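Local coordinates for protein diguanylate cyclase/phosphodiesterase (Caldicellulosiruptor saccharolyticus, PDB 3MTK) that belongs to a longer GGDEF-EAL protein that probably hydrolyses cyclic di-GMP, this part being its GGDEF domain, at residues A[58-70]-A[107-121]. Numbering follows the deposited sequence.
Sequences LVDELIIHISKRI and QLLLPYNVNGNLIRV
Arg69 and Tyr112 form the polar end of a helix-on-hairpin contact, helix 56-74 lying across the small hairpin 112-119 and the end of helix 97-108. The Arg69 guanidinium rests on one face of the Tyr112 ring, centres 3.7 Å apart and planes at 14°, a cation-pi stack. NH1 of Arg69 donates bent bonds to the backbone carbonyls Leu110 O and Gln107 O. Its NH2 reaches Pro111 O at 2.9 Å along a nearly straight bond (172°) in the guanidinium plane. Cutting Arg69 back to an alanine would probably strip Leu110 O, Pro111 O and Gln107 O of this donor, the last keeping Leu110 N, and uncover that face of Tyr112. Leu62 CD2 packs over the opposite face, 3.8 Å from Tyr112 CG. Within the GGDEF domain, the hairpin, with a type I' turn from Val114 to Asn117, stands apart from the central mixed sheet, whose Phe123 also touches Tyr112. Toward the helix N-terminus, Val114 CG2 sits over the centre of the His65 ring (CH-pi, 4.1 Å to the centroid). Leu58, its CG turned away from the backbone N (chi1 -166°), meets Ile119 CD1 tip to tip through CD1, unusually closely, while CD2 lies 4.0 Å from Val114 CG1.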
loop_
_atom_site.group_PDB
_atom_site.type_symbol
_atom_site.label_atom_id
_atom_site.label_comp_id
_atom_site.label_asym_id
_atom_site.label_seq_id
_atom_site.Cartn_x
_atom_site.Cartn_y
_atom_site.Cartn_z
ATOM N N LEU A 58 14.470 12.138 -9.169
ATOM C CA LEU A 58 13.491 11.618 -10.097
ATOM C C LEU A 58 12.596 10.607 -9.360
ATOM O O LEU A 58 11.365 10.681 -9.427
ATOM C CB LEU A 58 14.215 10.943 -11.266
ATOM C CG LEU A 58 13.431 10.591 -12.535
ATOM C CD1 LEU A 58 12.367 9.545 -12.217
ATOM C CD2 LEU A 58 12.810 11.853 -13.109
ATOM N N VAL A 59 13.230 9.680 -8.645
ATOM C CA VAL A 59 12.520 8.635 -7.920
ATOM C C VAL A 59 11.588 9.129 -6.820
ATOM O O VAL A 59 10.580 8.484 -6.529
ATOM C CB VAL A 59 13.501 7.630 -7.307
ATOM C CG1 VAL A 59 12.749 6.599 -6.494
ATOM C CG2 VAL A 59 14.291 6.963 -8.406
ATOM N N ASP A 60 11.927 10.248 -6.189
ATOM C CA ASP A 60 11.046 10.770 -5.157
ATOM C C ASP A 60 9.797 11.308 -5.841
ATOM O O ASP A 60 8.694 11.232 -5.296
ATOM C CB ASP A 60 11.751 11.850 -4.333
ATOM C CG ASP A 60 12.808 11.265 -3.396
ATOM O OD1 ASP A 60 12.543 10.210 -2.782
ATOM O OD2 ASP A 60 13.899 11.854 -3.261
ATOM N N GLU A 61 9.973 11.823 -7.056
ATOM C CA GLU A 61 8.860 12.343 -7.839
ATOM C C GLU A 61 7.965 11.175 -8.228
ATOM O O GLU A 61 6.741 11.267 -8.184
ATOM C CB GLU A 61 9.377 13.043 -9.098
ATOM C CG GLU A 61 9.381 14.562 -9.005
ATOM C CD GLU A 61 7.976 15.135 -8.951
ATOM O OE1 GLU A 61 7.212 14.902 -9.912
ATOM O OE2 GLU A 61 7.634 15.814 -7.954
ATOM N N LEU A 62 8.600 10.078 -8.609
ATOM C CA LEU A 62 7.898 8.855 -8.988
ATOM C C LEU A 62 7.020 8.381 -7.815
ATOM O O LEU A 62 5.846 8.041 -7.992
ATOM C CB LEU A 62 8.924 7.779 -9.309
ATOM C CG LEU A 62 8.617 6.716 -10.355
ATOM C CD1 LEU A 62 9.414 5.474 -9.968
ATOM C CD2 LEU A 62 7.121 6.407 -10.447
ATOM N N ILE A 63 7.604 8.361 -6.616
ATOM C CA ILE A 63 6.899 7.935 -5.408
ATOM C C ILE A 63 5.664 8.810 -5.220
ATOM O O ILE A 63 4.579 8.311 -4.921
ATOM C CB ILE A 63 7.809 8.045 -4.149
ATOM C CG1 ILE A 63 8.978 7.070 -4.251
ATOM C CG2 ILE A 63 7.016 7.734 -2.883
ATOM C CD1 ILE A 63 8.568 5.623 -4.208
ATOM N N ILE A 64 5.823 10.119 -5.395
ATOM C CA ILE A 64 4.674 11.007 -5.248
ATOM C C ILE A 64 3.633 10.570 -6.268
ATOM O O ILE A 64 2.481 10.320 -5.915
ATOM C CB ILE A 64 5.046 12.487 -5.488
ATOM C CG1 ILE A 64 5.932 12.994 -4.347
ATOM C CG2 ILE A 64 3.782 13.332 -5.561
ATOM C CD1 ILE A 64 6.343 14.464 -4.490
ATOM N N HIS A 65 4.041 10.468 -7.532
ATOM C CA HIS A 65 3.126 10.023 -8.583
ATOM C C HIS A 65 2.412 8.758 -8.135
ATOM O O HIS A 65 1.188 8.660 -8.228
ATOM C CB HIS A 65 3.883 9.722 -9.876
ATOM C CG HIS A 65 4.097 10.919 -10.747
ATOM N ND1 HIS A 65 4.731 12.059 -10.304
ATOM C CD2 HIS A 65 3.756 11.153 -12.036
ATOM C CE1 HIS A 65 4.772 12.945 -11.282
ATOM N NE2 HIS A 65 4.188 12.420 -12.345
ATOM N N ILE A 66 3.175 7.786 -7.640
ATOM C CA ILE A 66 2.569 6.541 -7.198
ATOM C C ILE A 66 1.555 6.778 -6.088
ATOM O O ILE A 66 0.435 6.274 -6.158
ATOM C CB ILE A 66 3.628 5.532 -6.707
ATOM C CG1 ILE A 66 4.524 5.112 -7.874
ATOM C CG2 ILE A 66 2.941 4.314 -6.123
ATOM C CD1 ILE A 66 5.665 4.210 -7.488
ATOM N N SER A 67 1.930 7.551 -5.073
ATOM C CA SER A 67 1.014 7.807 -3.966
ATOM C C SER A 67 -0.306 8.395 -4.445
ATOM O O SER A 67 -1.370 7.999 -3.977
ATOM C CB SER A 67 1.642 8.759 -2.950
ATOM O OG SER A 67 1.803 10.056 -3.497
ATOM N N LYS A 68 -0.242 9.335 -5.382
ATOM C CA LYS A 68 -1.459 9.958 -5.880
ATOM C C LYS A 68 -2.351 8.975 -6.626
ATOM O O LYS A 68 -3.573 8.985 -6.463
ATOM C CB LYS A 68 -1.112 11.167 -6.746
ATOM C CG LYS A 68 -0.449 12.263 -5.917
ATOM C CD LYS A 68 -0.167 13.528 -6.704
ATOM C CE LYS A 68 0.573 14.553 -5.840
ATOM N NZ LYS A 68 1.022 15.724 -6.652
ATOM N N ARG A 69 -1.749 8.110 -7.431
ATOM C CA ARG A 69 -2.540 7.125 -8.154
ATOM C C ARG A 69 -3.213 6.191 -7.134
ATOM O O ARG A 69 -4.395 5.879 -7.241
ATOM C CB ARG A 69 -1.643 6.336 -9.113
ATOM C CG ARG A 69 -2.379 5.396 -10.031
ATOM C CD ARG A 69 -1.473 4.819 -11.145
ATOM N NE ARG A 69 -0.870 5.847 -11.994
ATOM C CZ ARG A 69 -0.120 5.586 -13.070
ATOM N NH1 ARG A 69 0.116 4.327 -13.426
ATOM N NH2 ARG A 69 0.397 6.582 -13.788
ATOM N N ILE A 70 -2.455 5.753 -6.134
ATOM C CA ILE A 70 -3.003 4.872 -5.109
ATOM C C ILE A 70 -4.147 5.630 -4.441
ATOM O O ILE A 70 -5.255 5.128 -4.297
ATOM C CB ILE A 70 -1.944 4.531 -4.035
ATOM C CG1 ILE A 70 -0.781 3.758 -4.662
ATOM C CG2 ILE A 70 -2.571 3.726 -2.927
ATOM C CD1 ILE A 70 0.261 3.302 -3.654
ATOM N N GLN A 107 -3.847 -0.741 -12.936
ATOM C CA GLN A 107 -3.640 0.689 -13.098
ATOM C C GLN A 107 -2.254 1.133 -12.622
ATOM O O GLN A 107 -1.602 1.978 -13.257
ATOM C CB GLN A 107 -4.731 1.444 -12.346
ATOM C CG GLN A 107 -6.114 1.142 -12.911
ATOM C CD GLN A 107 -7.230 1.725 -12.076
ATOM O OE1 GLN A 107 -7.352 2.945 -11.943
ATOM N NE2 GLN A 107 -8.053 0.854 -11.502
ATOM N N LEU A 108 -1.800 0.571 -11.504
ATOM C CA LEU A 108 -0.481 0.914 -10.983
ATOM C C LEU A 108 0.588 0.496 -11.982
ATOM O O LEU A 108 1.640 1.116 -12.082
ATOM C CB LEU A 108 -0.237 0.219 -9.647
ATOM C CG LEU A 108 -0.847 0.909 -8.423
ATOM C CD1 LEU A 108 -0.633 0.033 -7.190
ATOM C CD2 LEU A 108 -0.206 2.285 -8.238
ATOM N N LEU A 109 0.292 -0.561 -12.728
ATOM C CA LEU A 109 1.199 -1.095 -13.726
ATOM C C LEU A 109 1.314 -0.168 -14.922
ATOM O O LEU A 109 2.202 -0.337 -15.755
ATOM C CB LEU A 109 0.707 -2.471 -14.168
ATOM C CG LEU A 109 1.441 -3.700 -13.631
ATOM C CD1 LEU A 109 2.143 -3.395 -12.323
ATOM C CD2 LEU A 109 0.450 -4.827 -13.483
ATOM N N LEU A 110 0.412 0.809 -15.004
ATOM C CA LEU A 110 0.413 1.778 -16.102
ATOM C C LEU A 110 1.598 2.734 -15.951
ATOM O O LEU A 110 1.953 3.125 -14.841
ATOM C CB LEU A 110 -0.908 2.566 -16.126
ATOM C CG LEU A 110 -1.962 2.146 -17.154
ATOM C CD1 LEU A 110 -2.168 0.656 -17.124
ATOM C CD2 LEU A 110 -3.250 2.867 -16.875
ATOM N N PRO A 111 2.212 3.135 -17.071
ATOM C CA PRO A 111 3.366 4.040 -17.072
ATOM C C PRO A 111 3.178 5.325 -16.273
ATOM O O PRO A 111 2.056 5.750 -16.001
ATOM C CB PRO A 111 3.579 4.328 -18.558
ATOM C CG PRO A 111 3.015 3.100 -19.240
ATOM C CD PRO A 111 1.768 2.844 -18.444
ATOM N N TYR A 112 4.298 5.934 -15.892
ATOM C CA TYR A 112 4.288 7.192 -15.158
ATOM C C TYR A 112 5.129 8.165 -15.968
ATOM O O TYR A 112 6.258 7.850 -16.353
ATOM C CB TYR A 112 4.904 7.043 -13.757
ATOM C CG TYR A 112 4.150 6.126 -12.830
ATOM C CD1 TYR A 112 4.382 4.760 -12.833
ATOM C CD2 TYR A 112 3.164 6.627 -11.980
ATOM C CE1 TYR A 112 3.657 3.913 -12.026
ATOM C CE2 TYR A 112 2.434 5.785 -11.165
ATOM C CZ TYR A 112 2.682 4.431 -11.197
ATOM O OH TYR A 112 1.920 3.589 -10.430
ATOM N N ASN A 113 4.568 9.337 -16.242
ATOM C CA ASN A 113 5.274 10.353 -17.002
ATOM C C ASN A 113 5.842 11.292 -15.968
ATOM O O ASN A 113 5.206 12.269 -15.586
ATOM C CB ASN A 113 4.306 11.091 -17.940
ATOM C CG ASN A 113 5.002 12.110 -18.841
ATOM O OD1 ASN A 113 4.491 12.450 -19.908
ATOM N ND2 ASN A 113 6.160 12.607 -18.410
ATOM N N VAL A 114 7.037 10.970 -15.498
ATOM C CA VAL A 114 7.704 11.781 -14.497
ATOM C C VAL A 114 8.732 12.683 -15.169
ATOM O O VAL A 114 9.796 12.227 -15.582
ATOM C CB VAL A 114 8.409 10.893 -13.456
ATOM C CG1 VAL A 114 8.929 11.749 -12.312
ATOM C CG2 VAL A 114 7.447 9.833 -12.951
ATOM N N ASN A 115 8.406 13.966 -15.281
ATOM C CA ASN A 115 9.302 14.926 -15.911
ATOM C C ASN A 115 9.779 14.402 -17.265
ATOM O O ASN A 115 10.980 14.272 -17.507
ATOM C CB ASN A 115 10.509 15.196 -15.009
ATOM C CG ASN A 115 11.408 16.299 -15.550
ATOM O OD1 ASN A 115 10.973 17.443 -15.733
ATOM N ND2 ASN A 115 12.673 15.959 -15.809
ATOM N N GLY A 116 8.831 14.088 -18.141
ATOM C CA GLY A 116 9.185 13.588 -19.458
ATOM C C GLY A 116 9.700 12.161 -19.460
ATOM O O GLY A 116 9.752 11.514 -20.509
ATOM N N ASN A 117 10.089 11.667 -18.290
ATOM C CA ASN A 117 10.593 10.302 -18.168
ATOM C C ASN A 117 9.436 9.305 -18.068
ATOM O O ASN A 117 8.672 9.319 -17.099
ATOM C CB ASN A 117 11.478 10.177 -16.927
ATOM C CG ASN A 117 12.749 10.989 -17.030
ATOM O OD1 ASN A 117 13.754 10.524 -17.566
ATOM N ND2 ASN A 117 12.710 12.214 -16.520
ATOM N N LEU A 118 9.306 8.451 -19.078
ATOM C CA LEU A 118 8.251 7.445 -19.090
ATOM C C LEU A 118 8.765 6.291 -18.239
ATOM O O LEU A 118 9.730 5.620 -18.610
ATOM C CB LEU A 118 7.983 6.956 -20.515
ATOM C CG LEU A 118 6.636 6.250 -20.697
ATOM C CD1 LEU A 118 5.541 7.311 -20.759
ATOM C CD2 LEU A 118 6.631 5.410 -21.973
ATOM N N ILE A 119 8.120 6.054 -17.103
ATOM C CA ILE A 119 8.580 5.002 -16.210
ATOM C C ILE A 119 7.541 3.955 -15.855
ATOM O O ILE A 119 6.381 4.261 -15.580
ATOM C CB ILE A 119 9.142 5.619 -14.914
ATOM C CG1 ILE A 119 10.196 6.664 -15.275
ATOM C CG2 ILE A 119 9.763 4.531 -14.021
ATOM C CD1 ILE A 119 10.696 7.452 -14.095
ATOM N N ARG A 120 7.986 2.709 -15.875
ATOM C CA ARG A 120 7.153 1.572 -15.544
ATOM C C ARG A 120 7.793 0.865 -14.356
ATOM O O ARG A 120 8.998 0.624 -14.350
ATOM C CB ARG A 120 7.072 0.619 -16.736
ATOM C CG ARG A 120 6.002 0.965 -17.741
ATOM C CD ARG A 120 6.124 0.096 -18.978
ATOM N NE ARG A 120 4.834 -0.126 -19.631
ATOM C CZ ARG A 120 3.847 -0.860 -19.117
ATOM N NH1 ARG A 120 3.995 -1.446 -17.938
ATOM N NH2 ARG A 120 2.710 -1.013 -19.783
ATOM N N VAL A 121 6.985 0.542 -13.351
ATOM C CA VAL A 121 7.474 -0.140 -12.166
ATOM C C VAL A 121 6.629 -1.352 -11.868
ATOM O O VAL A 121 5.512 -1.467 -12.349
ATOM C CB VAL A 121 7.419 0.757 -10.934
ATOM C CG1 VAL A 121 8.499 1.809 -11.008
ATOM C CG2 VAL A 121 6.047 1.389 -10.839
#